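Local structure of flavodoxin (Methanosarcina acetivorans C2A, 5WID) at residues 4-9 with 38-43; 51-56 with 72-77; 84-89 with 98-103. The protein binds flavin mononucleotide and probably serves as a small electron carrier between redox partners. All blocks are in the same frame, centred on the assembly; numbering follows the deposited sequence.

Interaction 1 of 3, residues 4-9 with 38-43. With FMN (flavin mononucleotide), chain D; ACT (acetate ion), chain F.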
loop_
_atom_site.group_PDB
_atom_site.type_symbol
_atom_site.label_atom_id
_atom_site.label_comp_id
_atom_site.label_asym_id
_atom_site.label_seq_id
_atom_site.Cartn_x
_atom_site.Cartn_y
_atom_site.Cartn_z
ATOM N N ILE A 4 -2.115 5.779 5.702
ATOM C CA ILE A 4 -1.567 6.360 4.487
ATOM C C ILE A 4 -1.443 5.253 3.447
ATOM O O ILE A 4 -1.033 4.134 3.771
ATOM C CB ILE A 4 -0.222 7.070 4.757
ATOM C CG1 ILE A 4 0.316 7.745 3.500
ATOM C CG2 ILE A 4 0.816 6.126 5.325
ATOM C CD1 ILE A 4 1.067 9.032 3.841
ATOM N N VAL A 5 -1.875 5.544 2.221
ATOM C CA VAL A 5 -1.804 4.604 1.101
ATOM C C VAL A 5 -0.845 5.220 0.087
ATOM O O VAL A 5 -1.169 6.238 -0.536
ATOM C CB VAL A 5 -3.175 4.336 0.468
ATOM C CG1 VAL A 5 -3.042 3.275 -0.636
ATOM C CG2 VAL A 5 -4.224 3.928 1.534
ATOM N N VAL A 6 0.340 4.625 -0.054
ATOM C CA VAL A 6 1.434 5.171 -0.859
ATOM C C VAL A 6 1.613 4.277 -2.075
ATOM O O VAL A 6 1.627 3.052 -1.932
ATOM C CB VAL A 6 2.749 5.219 -0.056
ATOM C CG1 VAL A 6 3.888 5.821 -0.917
ATOM C CG2 VAL A 6 2.563 5.970 1.249
ATOM N N TYR A 7 1.800 4.872 -3.256
ATOM C CA TYR A 7 1.851 4.037 -4.459
ATOM C C TYR A 7 2.826 4.593 -5.493
ATOM O O TYR A 7 3.150 5.787 -5.516
ATOM C CB TYR A 7 0.454 3.883 -5.102
ATOM C CG TYR A 7 -0.112 5.204 -5.548
ATOM C CD1 TYR A 7 -0.819 6.016 -4.665
ATOM C CD2 TYR A 7 0.106 5.669 -6.841
ATOM C CE1 TYR A 7 -1.306 7.250 -5.066
ATOM C CE2 TYR A 7 -0.373 6.906 -7.249
ATOM C CZ TYR A 7 -1.079 7.691 -6.355
ATOM O OH TYR A 7 -1.567 8.921 -6.749
ATOM N N LEU A 8 3.288 3.685 -6.352
ATOM C CA LEU A 8 3.951 4.009 -7.609
ATOM C C LEU A 8 3.094 3.445 -8.728
ATOM O O LEU A 8 2.692 2.278 -8.671
ATOM C CB LEU A 8 5.360 3.408 -7.685
ATOM C CG LEU A 8 6.184 3.799 -8.921
ATOM C CD1 LEU A 8 7.687 3.843 -8.593
ATOM C CD2 LEU A 8 5.929 2.820 -10.079
ATOM N N SER A 9 2.858 4.246 -9.771
ATOM C CA SER A 9 2.051 3.774 -10.888
ATOM C C SER A 9 2.566 4.395 -12.175
ATOM O O SER A 9 2.822 5.600 -12.203
ATOM C CB SER A 9 0.571 4.135 -10.664
ATOM O OG SER A 9 -0.253 3.563 -11.667
ATOM N N TYR A 38 6.336 9.719 -4.543
ATOM C CA TYR A 38 7.180 10.874 -4.815
ATOM C C TYR A 38 6.819 12.058 -3.929
ATOM O O TYR A 38 7.695 12.860 -3.581
ATOM C CB TYR A 38 7.045 11.246 -6.294
ATOM C CG TYR A 38 7.880 12.424 -6.682
ATOM C CD1 TYR A 38 9.269 12.340 -6.699
ATOM C CD2 TYR A 38 7.285 13.633 -7.016
ATOM C CE1 TYR A 38 10.043 13.433 -7.045
ATOM C CE2 TYR A 38 8.052 14.727 -7.353
ATOM C CZ TYR A 38 9.424 14.624 -7.367
ATOM O OH TYR A 38 10.169 15.726 -7.717
ATOM N N ASP A 39 5.542 12.193 -3.566
ATOM C CA ASP A 39 5.076 13.371 -2.837
ATOM C C ASP A 39 4.999 13.171 -1.331
ATOM O O ASP A 39 4.808 14.152 -0.603
ATOM C CB ASP A 39 3.691 13.804 -3.335
ATOM C CG ASP A 39 3.709 14.261 -4.784
ATOM O OD1 ASP A 39 4.658 14.974 -5.168
ATOM O OD2 ASP A 39 2.778 13.896 -5.518
ATOM N N VAL A 40 5.132 11.956 -0.844
ATOM C CA VAL A 40 4.889 11.724 0.576
ATOM C C VAL A 40 6.072 12.241 1.392
ATOM O O VAL A 40 7.232 12.211 0.956
ATOM C CB VAL A 40 4.595 10.227 0.825
ATOM C CG1 VAL A 40 5.814 9.406 0.588
ATOM C CG2 VAL A 40 4.044 10.016 2.231
ATOM N N LYS A 41 5.768 12.768 2.574
ATOM C CA LYS A 41 6.771 13.271 3.498
ATOM C C LYS A 41 7.080 12.222 4.555
ATOM O O LYS A 41 6.204 11.461 4.963
ATOM C CB LYS A 41 6.295 14.536 4.204
ATOM C CG LYS A 41 5.957 15.694 3.298
ATOM C CD LYS A 41 5.379 16.806 4.151
ATOM C CE LYS A 41 4.851 17.926 3.306
ATOM N NZ LYS A 41 3.408 17.723 2.987
ATOM N N LEU A 42 8.329 12.224 5.024
ATOM C CA LEU A 42 8.715 11.319 6.103
ATOM C C LEU A 42 7.778 11.448 7.299
ATOM O O LEU A 42 7.330 10.439 7.860
ATOM C CB LEU A 42 10.162 11.600 6.518
ATOM C CG LEU A 42 10.705 10.723 7.644
ATOM C CD1 LEU A 42 10.671 9.266 7.227
ATOM C CD2 LEU A 42 12.120 11.154 8.046
ATOM N N ASP A 43 7.459 12.684 7.698
ATOM C CA ASP A 43 6.580 12.883 8.852
ATOM C C ASP A 43 5.204 12.267 8.643
ATOM O O ASP A 43 4.564 11.847 9.615
ATOM C CB ASP A 43 6.415 14.374 9.164
ATOM C CG ASP A 43 7.620 14.963 9.861
ATOM O OD1 ASP A 43 7.778 16.198 9.816
ATOM O OD2 ASP A 43 8.401 14.196 10.465
HETATM N N1 FMN D . 4.048 -7.359 -15.314
HETATM C C2 FMN D . 4.495 -8.459 -14.621
HETATM O O2 FMN D . 3.692 -9.139 -13.976
HETATM N N3 FMN D . 5.837 -8.802 -14.648
HETATM C C4 FMN D . 6.745 -8.050 -15.346
HETATM O O4 FMN D . 7.938 -8.390 -15.331
HETATM C C4A FMN D . 6.290 -6.938 -16.060
HETATM N N5 FMN D . 7.165 -6.165 -16.793
HETATM C C5A FMN D . 6.701 -5.069 -17.496
HETATM C C6 FMN D . 7.608 -4.311 -18.236
HETATM C C7 FMN D . 7.161 -3.207 -18.945
HETATM C C7M FMN D . 8.160 -2.401 -19.734
HETATM C C8 FMN D . 5.811 -2.864 -18.933
HETATM C C8M FMN D . 5.318 -1.671 -19.704
HETATM C C9 FMN D . 4.898 -3.626 -18.195
HETATM C C9A FMN D . 5.351 -4.729 -17.479
HETATM N N10 FMN D . 4.466 -5.495 -16.737
HETATM C C10 FMN D . 4.933 -6.597 -16.041
HETATM C "C1'" FMN D . 3.008 -5.171 -16.714
HETATM C "C2'" FMN D . 2.623 -4.077 -15.719
HETATM O "O2'" FMN D . 2.914 -4.432 -14.377
HETATM C "C3'" FMN D . 1.119 -3.872 -15.869
HETATM O "O3'" FMN D . 0.865 -3.286 -17.133
HETATM C "C4'" FMN D . 0.486 -3.028 -14.758
HETATM O "O4'" FMN D . -0.914 -3.057 -14.955
HETATM C "C5'" FMN D . 0.981 -1.580 -14.731
HETATM O "O5'" FMN D . 0.389 -0.956 -13.603
HETATM P P FMN D . 0.626 0.607 -13.322
HETATM O O1P FMN D . 0.197 0.854 -11.897
HETATM O O2P FMN D . 2.104 0.900 -13.485
HETATM O O3P FMN D . -0.206 1.394 -14.297
HETATM C C ACT F . -0.027 11.135 -8.738
HETATM O O ACT F . 0.972 11.499 -9.414
HETATM O OXT ACT F . -0.357 9.918 -8.765
HETATM C CH3 ACT F . -0.808 12.120 -7.945
#

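Interaction 2 of 3, residues 51-56 with 72-77. With FMN (flavin mononucleotide), chain D.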
loop_
_atom_site.group_PDB
_atom_site.type_symbol
_atom_site.label_atom_id
_atom_site.label_comp_id
_atom_site.label_asym_id
_atom_site.label_seq_id
_atom_site.Cartn_x
_atom_site.Cartn_y
_atom_site.Cartn_z
ATOM N N ILE A 51 0.280 1.760 7.111
ATOM C CA ILE A 51 0.912 2.195 5.870
ATOM C C ILE A 51 0.715 1.092 4.844
ATOM O O ILE A 51 1.243 -0.016 5.015
ATOM C CB ILE A 51 2.410 2.492 6.054
ATOM C CG1 ILE A 51 2.606 3.595 7.097
ATOM C CG2 ILE A 51 3.043 2.882 4.709
ATOM C CD1 ILE A 51 4.062 3.725 7.608
ATOM N N ALA A 52 -0.033 1.393 3.779
ATOM C CA ALA A 52 -0.202 0.484 2.651
ATOM C C ALA A 52 0.688 0.977 1.518
ATOM O O ALA A 52 0.752 2.183 1.258
ATOM C CB ALA A 52 -1.670 0.430 2.200
ATOM N N VAL A 53 1.418 0.060 0.880
ATOM C CA VAL A 53 2.369 0.432 -0.165
ATOM C C VAL A 53 2.081 -0.392 -1.414
ATOM O O VAL A 53 1.956 -1.619 -1.330
ATOM C CB VAL A 53 3.824 0.226 0.290
ATOM C CG1 VAL A 53 4.801 0.539 -0.847
ATOM C CG2 VAL A 53 4.138 1.120 1.511
ATOM N N GLY A 54 1.995 0.280 -2.560
ATOM C CA GLY A 54 1.688 -0.388 -3.810
ATOM C C GLY A 54 2.628 0.004 -4.933
ATOM O O GLY A 54 3.079 1.143 -5.027
ATOM N N SER A 55 2.915 -0.972 -5.793
ATOM C CA SER A 55 3.705 -0.732 -6.992
ATOM C C SER A 55 3.294 -1.724 -8.061
ATOM O O SER A 55 2.951 -2.871 -7.759
ATOM C CB SER A 55 5.215 -0.879 -6.734
ATOM O OG SER A 55 5.954 -0.708 -7.933
ATOM N N SER A 56 3.398 -1.302 -9.317
ATOM C CA SER A 56 3.289 -2.282 -10.379
ATOM C C SER A 56 4.579 -3.100 -10.453
ATOM O O SER A 56 5.567 -2.817 -9.765
ATOM C CB SER A 56 2.978 -1.602 -11.717
ATOM O OG SER A 56 3.856 -0.502 -11.936
ATOM N N GLU A 72 14.965 3.352 1.997
ATOM C CA GLU A 72 15.466 4.566 2.624
ATOM C C GLU A 72 14.387 5.254 3.450
ATOM O O GLU A 72 14.489 5.319 4.679
ATOM C CB GLU A 72 16.031 5.502 1.547
ATOM C CG GLU A 72 17.237 4.901 0.842
ATOM C CD GLU A 72 17.689 5.705 -0.355
ATOM O OE1 GLU A 72 17.291 6.882 -0.475
ATOM O OE2 GLU A 72 18.443 5.147 -1.181
ATOM N N THR A 73 13.321 5.721 2.800
ATOM C CA THR A 73 12.346 6.568 3.484
ATOM C C THR A 73 11.480 5.770 4.453
ATOM O O THR A 73 11.277 6.190 5.597
ATOM C CB THR A 73 11.472 7.296 2.464
ATOM O OG1 THR A 73 12.316 8.020 1.562
ATOM C CG2 THR A 73 10.555 8.286 3.161
ATOM N N LEU A 74 10.916 4.644 4.005
ATOM C CA LEU A 74 10.041 3.881 4.897
ATOM C C LEU A 74 10.810 3.341 6.101
ATOM O O LEU A 74 10.317 3.392 7.236
ATOM C CB LEU A 74 9.362 2.741 4.131
ATOM C CG LEU A 74 8.328 1.933 4.927
ATOM C CD1 LEU A 74 7.197 2.846 5.443
ATOM C CD2 LEU A 74 7.747 0.788 4.081
ATOM N N VAL A 75 12.023 2.825 5.880
ATOM C CA VAL A 75 12.843 2.371 7.003
ATOM C C VAL A 75 13.102 3.519 7.973
ATOM O O VAL A 75 13.046 3.337 9.194
ATOM C CB VAL A 75 14.157 1.746 6.499
ATOM C CG1 VAL A 75 15.091 1.460 7.668
ATOM C CG2 VAL A 75 13.876 0.462 5.738
ATOM N N ALA A 76 13.364 4.720 7.448
ATOM C CA ALA A 76 13.686 5.858 8.308
ATOM C C ALA A 76 12.490 6.337 9.124
ATOM O O ALA A 76 12.676 7.065 10.106
ATOM C CB ALA A 76 14.222 7.025 7.475
ATOM N N SER A 77 11.274 5.953 8.741
ATOM C CA SER A 77 10.072 6.365 9.457
ATOM C C SER A 77 9.810 5.539 10.708
ATOM O O SER A 77 8.806 5.780 11.387
ATOM C CB SER A 77 8.860 6.302 8.520
ATOM O OG SER A 77 8.413 4.967 8.314
HETATM N N1 FMN D . 4.048 -7.359 -15.314
HETATM C C2 FMN D . 4.495 -8.459 -14.621
HETATM O O2 FMN D . 3.692 -9.139 -13.976
HETATM N N3 FMN D . 5.837 -8.802 -14.648
HETATM C C4 FMN D . 6.745 -8.050 -15.346
HETATM O O4 FMN D . 7.938 -8.390 -15.331
HETATM C C4A FMN D . 6.290 -6.938 -16.060
HETATM N N5 FMN D . 7.165 -6.165 -16.793
HETATM C C5A FMN D . 6.701 -5.069 -17.496
HETATM C C6 FMN D . 7.608 -4.311 -18.236
HETATM C C7 FMN D . 7.161 -3.207 -18.945
HETATM C C7M FMN D . 8.160 -2.401 -19.734
HETATM C C8 FMN D . 5.811 -2.864 -18.933
HETATM C C8M FMN D . 5.318 -1.671 -19.704
HETATM C C9 FMN D . 4.898 -3.626 -18.195
HETATM C C9A FMN D . 5.351 -4.729 -17.479
HETATM N N10 FMN D . 4.466 -5.495 -16.737
HETATM C C10 FMN D . 4.933 -6.597 -16.041
HETATM C "C1'" FMN D . 3.008 -5.171 -16.714
HETATM C "C2'" FMN D . 2.623 -4.077 -15.719
HETATM O "O2'" FMN D . 2.914 -4.432 -14.377
HETATM C "C3'" FMN D . 1.119 -3.872 -15.869
HETATM O "O3'" FMN D . 0.865 -3.286 -17.133
HETATM C "C4'" FMN D . 0.486 -3.028 -14.758
HETATM O "O4'" FMN D . -0.914 -3.057 -14.955
HETATM C "C5'" FMN D . 0.981 -1.580 -14.731
HETATM O "O5'" FMN D . 0.389 -0.956 -13.603
HETATM P P FMN D . 0.626 0.607 -13.322
HETATM O O1P FMN D . 0.197 0.854 -11.897
HETATM O O2P FMN D . 2.104 0.900 -13.485
HETATM O O3P FMN D . -0.206 1.394 -14.297
#

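Interaction 3 of 3, residues 84-89 with 98-103. With FMN (flavin mononucleotide), chain D.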
loop_
_atom_site.group_PDB
_atom_site.type_symbol
_atom_site.label_atom_id
_atom_site.label_comp_id
_atom_site.label_asym_id
_atom_site.label_seq_id
_atom_site.Cartn_x
_atom_site.Cartn_y
_atom_site.Cartn_z
ATOM N N GLY A 84 0.909 -2.916 8.260
ATOM C CA GLY A 84 1.263 -2.721 6.865
ATOM C C GLY A 84 0.321 -3.441 5.919
ATOM O O GLY A 84 -0.371 -4.381 6.325
ATOM N N ALA A 85 0.282 -3.004 4.659
ATOM C CA ALA A 85 -0.461 -3.701 3.614
ATOM C C ALA A 85 0.277 -3.496 2.300
ATOM O O ALA A 85 0.926 -2.469 2.093
ATOM C CB ALA A 85 -1.911 -3.202 3.506
ATOM N N ALA A 86 0.171 -4.475 1.402
ATOM C CA ALA A 86 0.931 -4.459 0.159
ATOM C C ALA A 86 -0.003 -4.746 -1.007
ATOM O O ALA A 86 -0.876 -5.614 -0.898
ATOM C CB ALA A 86 2.071 -5.503 0.205
ATOM N N PHE A 87 0.189 -4.037 -2.129
ATOM C CA PHE A 87 -0.706 -4.212 -3.268
ATOM C C PHE A 87 -0.017 -3.790 -4.560
ATOM O O PHE A 87 1.073 -3.213 -4.552
ATOM C CB PHE A 87 -2.023 -3.431 -3.089
ATOM C CG PHE A 87 -1.854 -1.922 -3.083
ATOM C CD1 PHE A 87 -1.450 -1.269 -1.933
ATOM C CD2 PHE A 87 -2.147 -1.169 -4.218
ATOM C CE1 PHE A 87 -1.294 0.124 -1.902
ATOM C CE2 PHE A 87 -2.007 0.219 -4.212
ATOM C CZ PHE A 87 -1.578 0.872 -3.054
ATOM N N GLY A 88 -0.682 -4.080 -5.684
ATOM C CA GLY A 88 -0.198 -3.579 -6.966
ATOM C C GLY A 88 -0.852 -4.221 -8.173
ATOM O O GLY A 88 -1.455 -5.287 -8.063
ATOM N N SER A 89 -0.722 -3.594 -9.337
ATOM C CA SER A 89 -1.214 -4.152 -10.592
ATOM C C SER A 89 -0.053 -4.792 -11.342
ATOM O O SER A 89 1.100 -4.391 -11.181
ATOM C CB SER A 89 -1.867 -3.057 -11.443
ATOM O OG SER A 89 -2.307 -3.538 -12.701
ATOM N N ILE A 98 4.370 -8.969 -3.554
ATOM C CA ILE A 98 4.976 -9.971 -2.677
ATOM C C ILE A 98 6.260 -9.426 -2.077
ATOM O O ILE A 98 6.521 -9.564 -0.875
ATOM C CB ILE A 98 5.264 -11.272 -3.452
ATOM C CG1 ILE A 98 4.098 -11.644 -4.359
ATOM C CG2 ILE A 98 5.631 -12.400 -2.483
ATOM C CD1 ILE A 98 2.860 -11.904 -3.621
ATOM N N LEU A 99 7.097 -8.824 -2.930
ATOM C CA LEU A 99 8.368 -8.265 -2.482
ATOM C C LEU A 99 8.163 -7.106 -1.519
ATOM O O LEU A 99 8.929 -6.942 -0.564
ATOM C CB LEU A 99 9.181 -7.819 -3.697
ATOM C CG LEU A 99 9.539 -9.011 -4.582
ATOM C CD1 LEU A 99 10.132 -8.526 -5.910
ATOM C CD2 LEU A 99 10.515 -9.950 -3.856
ATOM N N ILE A 100 7.146 -6.281 -1.766
ATOM C CA ILE A 100 6.823 -5.197 -0.842
ATOM C C ILE A 100 6.468 -5.762 0.525
ATOM O O ILE A 100 6.969 -5.304 1.556
ATOM C CB ILE A 100 5.674 -4.340 -1.411
ATOM C CG1 ILE A 100 6.167 -3.567 -2.639
ATOM C CG2 ILE A 100 5.100 -3.418 -0.317
ATOM C CD1 ILE A 100 5.050 -2.839 -3.362
ATOM N N ALA A 101 5.580 -6.760 0.551
ATOM C CA ALA A 101 5.192 -7.379 1.817
ATOM C C ALA A 101 6.396 -7.947 2.554
ATOM O O ALA A 101 6.519 -7.785 3.774
ATOM C CB ALA A 101 4.163 -8.480 1.564
ATOM N N GLU A 102 7.290 -8.636 1.833
ATOM C CA GLU A 102 8.468 -9.210 2.476
ATOM C C GLU A 102 9.352 -8.123 3.079
ATOM O O GLU A 102 9.845 -8.267 4.204
ATOM C CB GLU A 102 9.245 -10.063 1.469
ATOM C CG GLU A 102 8.643 -11.444 1.276
ATOM C CD GLU A 102 9.117 -12.146 0.009
ATOM O OE1 GLU A 102 10.184 -11.772 -0.525
ATOM O OE2 GLU A 102 8.417 -13.081 -0.443
ATOM N N LYS A 103 9.554 -7.021 2.349
ATOM C CA LYS A 103 10.318 -5.898 2.886
ATOM C C LYS A 103 9.680 -5.347 4.149
ATOM O O LYS A 103 10.376 -5.071 5.132
ATOM C CB LYS A 103 10.412 -4.785 1.850
ATOM C CG LYS A 103 11.687 -4.734 1.067
ATOM C CD LYS A 103 11.762 -3.415 0.301
ATOM C CE LYS A 103 12.605 -3.588 -0.941
ATOM N NZ LYS A 103 13.966 -3.990 -0.559
HETATM N N1 FMN D . 4.048 -7.359 -15.314
HETATM C C2 FMN D . 4.495 -8.459 -14.621
HETATM O O2 FMN D . 3.692 -9.139 -13.976
HETATM N N3 FMN D . 5.837 -8.802 -14.648
HETATM C C4 FMN D . 6.745 -8.050 -15.346
HETATM O O4 FMN D . 7.938 -8.390 -15.331
HETATM C C4A FMN D . 6.290 -6.938 -16.060
HETATM N N5 FMN D . 7.165 -6.165 -16.793
HETATM C C5A FMN D . 6.701 -5.069 -17.496
HETATM C C6 FMN D . 7.608 -4.311 -18.236
HETATM C C7 FMN D . 7.161 -3.207 -18.945
HETATM C C7M FMN D . 8.160 -2.401 -19.734
HETATM C C8 FMN D . 5.811 -2.864 -18.933
HETATM C C8M FMN D . 5.318 -1.671 -19.704
HETATM C C9 FMN D . 4.898 -3.626 -18.195
HETATM C C9A FMN D . 5.351 -4.729 -17.479
HETATM N N10 FMN D . 4.466 -5.495 -16.737
HETATM C C10 FMN D . 4.933 -6.597 -16.041
HETATM C "C1'" FMN D . 3.008 -5.171 -16.714
HETATM C "C2'" FMN D . 2.623 -4.077 -15.719
HETATM O "O2'" FMN D . 2.914 -4.432 -14.377
HETATM C "C3'" FMN D . 1.119 -3.872 -15.869
HETATM O "O3'" FMN D . 0.865 -3.286 -17.133
HETATM C "C4'" FMN D . 0.486 -3.028 -14.758
HETATM O "O4'" FMN D . -0.914 -3.057 -14.955
HETATM C "C5'" FMN D . 0.981 -1.580 -14.731
HETATM O "O5'" FMN D . 0.389 -0.956 -13.603
HETATM P P FMN D . 0.626 0.607 -13.322
HETATM O O1P FMN D . 0.197 0.854 -11.897
HETATM O O2P FMN D . 2.104 0.900 -13.485
HETATM O O3P FMN D . -0.206 1.394 -14.297
#

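Interaction 1 of 3, residues 4-9 with 38-43
Ile4 meets Val40 across this contact through the end of its longer branch: CD1 of Ile4 lies 3.5 Å from CG2 of Val40, the two side chains crossing at a slant. With Ile4 CG1 anti to the backbone N (chi1 -177°), that branch extends toward the loop, and the same residue also packs on Ile35. Val5 faces the other way, against helix 13-27. At Val6 the contact is looser, CG1 standing 4.3 Å from Val40 CG1, and Phe69 of helix 64-76 touches Val6 and Val40. The alternation is that of an inner parallel strand in the flavodoxin fold, where helices pack on the two faces of one sheet; residues 38-41 lead from strand 31-36 into helix 42-47, and only Val40 among them reaches the strand 4-8. Tyr7 lies on the face of Val5, touching Lys15 and Ala18, and its OH donates a 2.6 Å hydrogen bond to OXT of an acetate ion, probably from the crystallisation liquor, which sits at the ring edge near its plane. A phenylalanine here would probably leave the acetate without its hydroxyl donor. Beyond the strand, Ser9 OG donates to FMN O1P over 2.8 Å, beginning the phosphate site.

Interaction 2 of 3, residues 51-56 with 72-77
The open αβα sandwich of flavodoxins has one helical layer on each face of its largely parallel sheet, and here the last turns of helix 64-76 pack on strand 50-58 through Leu74, whose two methyls meet two strand residues. CD1 of Leu74 lies 3.9 Å from CD1 of Ile51, the two side chains running antiparallel alongside each other. Its other methyl, CD2, faces CG2 of Val53 at a looser 4.4 Å. Leu74 CG is anti to the backbone N (chi1 -175°), which carries the fork toward the sheet, while the CG1 branch of Ile51 lies anti to its own carbonyl carbon (chi1 -60°) and sends CD1 out to meet it. No hydrogen bond crosses the contact; all three residues are buried and the joint is wholly apolar.

Ile51 and Val53 project from the same face of the strand, as alternate residues do, and their neighbours enlarge the patch: Leu45 of helix 42-47 touches Ile51, and Ile100 and Met104 of helix 96-106 touch Val53. Toward the end of segment 72-77 a polar turn forms. Ser77 OG donates to Leu74 O over 2.7 Å, tilted 17° from the carbonyl plane, and Ser77 N reaches the same oxygen at 3.1 Å, so this carbonyl accepts two bonds.

At the far end of segment 51-56 the chemistry turns to the cofactor. Ser55 OG donates to Ser56 O at 2.8 Å, in the carbonyl plane and on a lone pair, tying down the backbone just where it meets FMN. Ser56 OG donates to FMN O2P at 2.7 Å, one of the hydrogen bonds that hold the flavin phosphate.

Interaction 3 of 3, residues 84-89 with 98-103
Ala86 CB presses on helix 98-103 between two residues, 3.7 Å from Ile100 CG2 and 3.9 Å from Ala101 CB. It also sits 3.7 Å from the backbone N of Ala101, so the small methyl reaches the helix backbone itself. The strand and helix segments run nearly antiparallel, at 163°, with axes only 7.2 Å apart, as in the first half of the right-handed beta-alpha-beta crossover from strand 83-90 through helix 96-106 to strand 110-119. With chi1 at -69°, Ile100 places CG2 anti to its backbone N, which turns this branch to Ala86 while CD1 extends along the strand.

Farther along, the fit slackens: Ile100 CD1 is 4.2 Å from Phe87 O, and Gly88, whose backbone angles alone call for glycine, presents no side chain to the helix. Ile100 also packs on Ser55 of the neighbouring strand 50-58. The Phe87 ring belongs to the other face of the sheet, against helix 13-27. On the helix's outer side Glu102 is exposed to solvent, and Lys103 forms a salt bridge with Asp71.

At the strand's end Ser89 OG accepts a 2.7 Å hydrogen bond from FMN O4' and is also hydrogen-bonded to the backbone O of His120. The helix joint therefore rests on methyl packing, where the small residues probably allow the close approach, whereas the first segment's hydrogen bond to the cofactor lies at Ser89, away from the helix joint.

How the interactions relate
All three contacts are apolar joints on one face of one largely parallel sheet, with no hydrogen bond crossing between their segments. Interaction 1 uses a loop and includes a partly exposed residue, whereas the touching residues of interactions 2 and 3 are all buried under helices. Alanines bring helix 98-103 close in interaction 3; branched side chains bridge the wider spacing in interaction 2. Probable backbone hydrogen bonds join the strands, Val6 to Ala52 and Gly54, and Val53 to Ala85 and Phe87. On the reverse face Phe87 packs on Val5, linking interactions 1 and 3. Each first segment ends in a serine hydrogen-bonded to FMN.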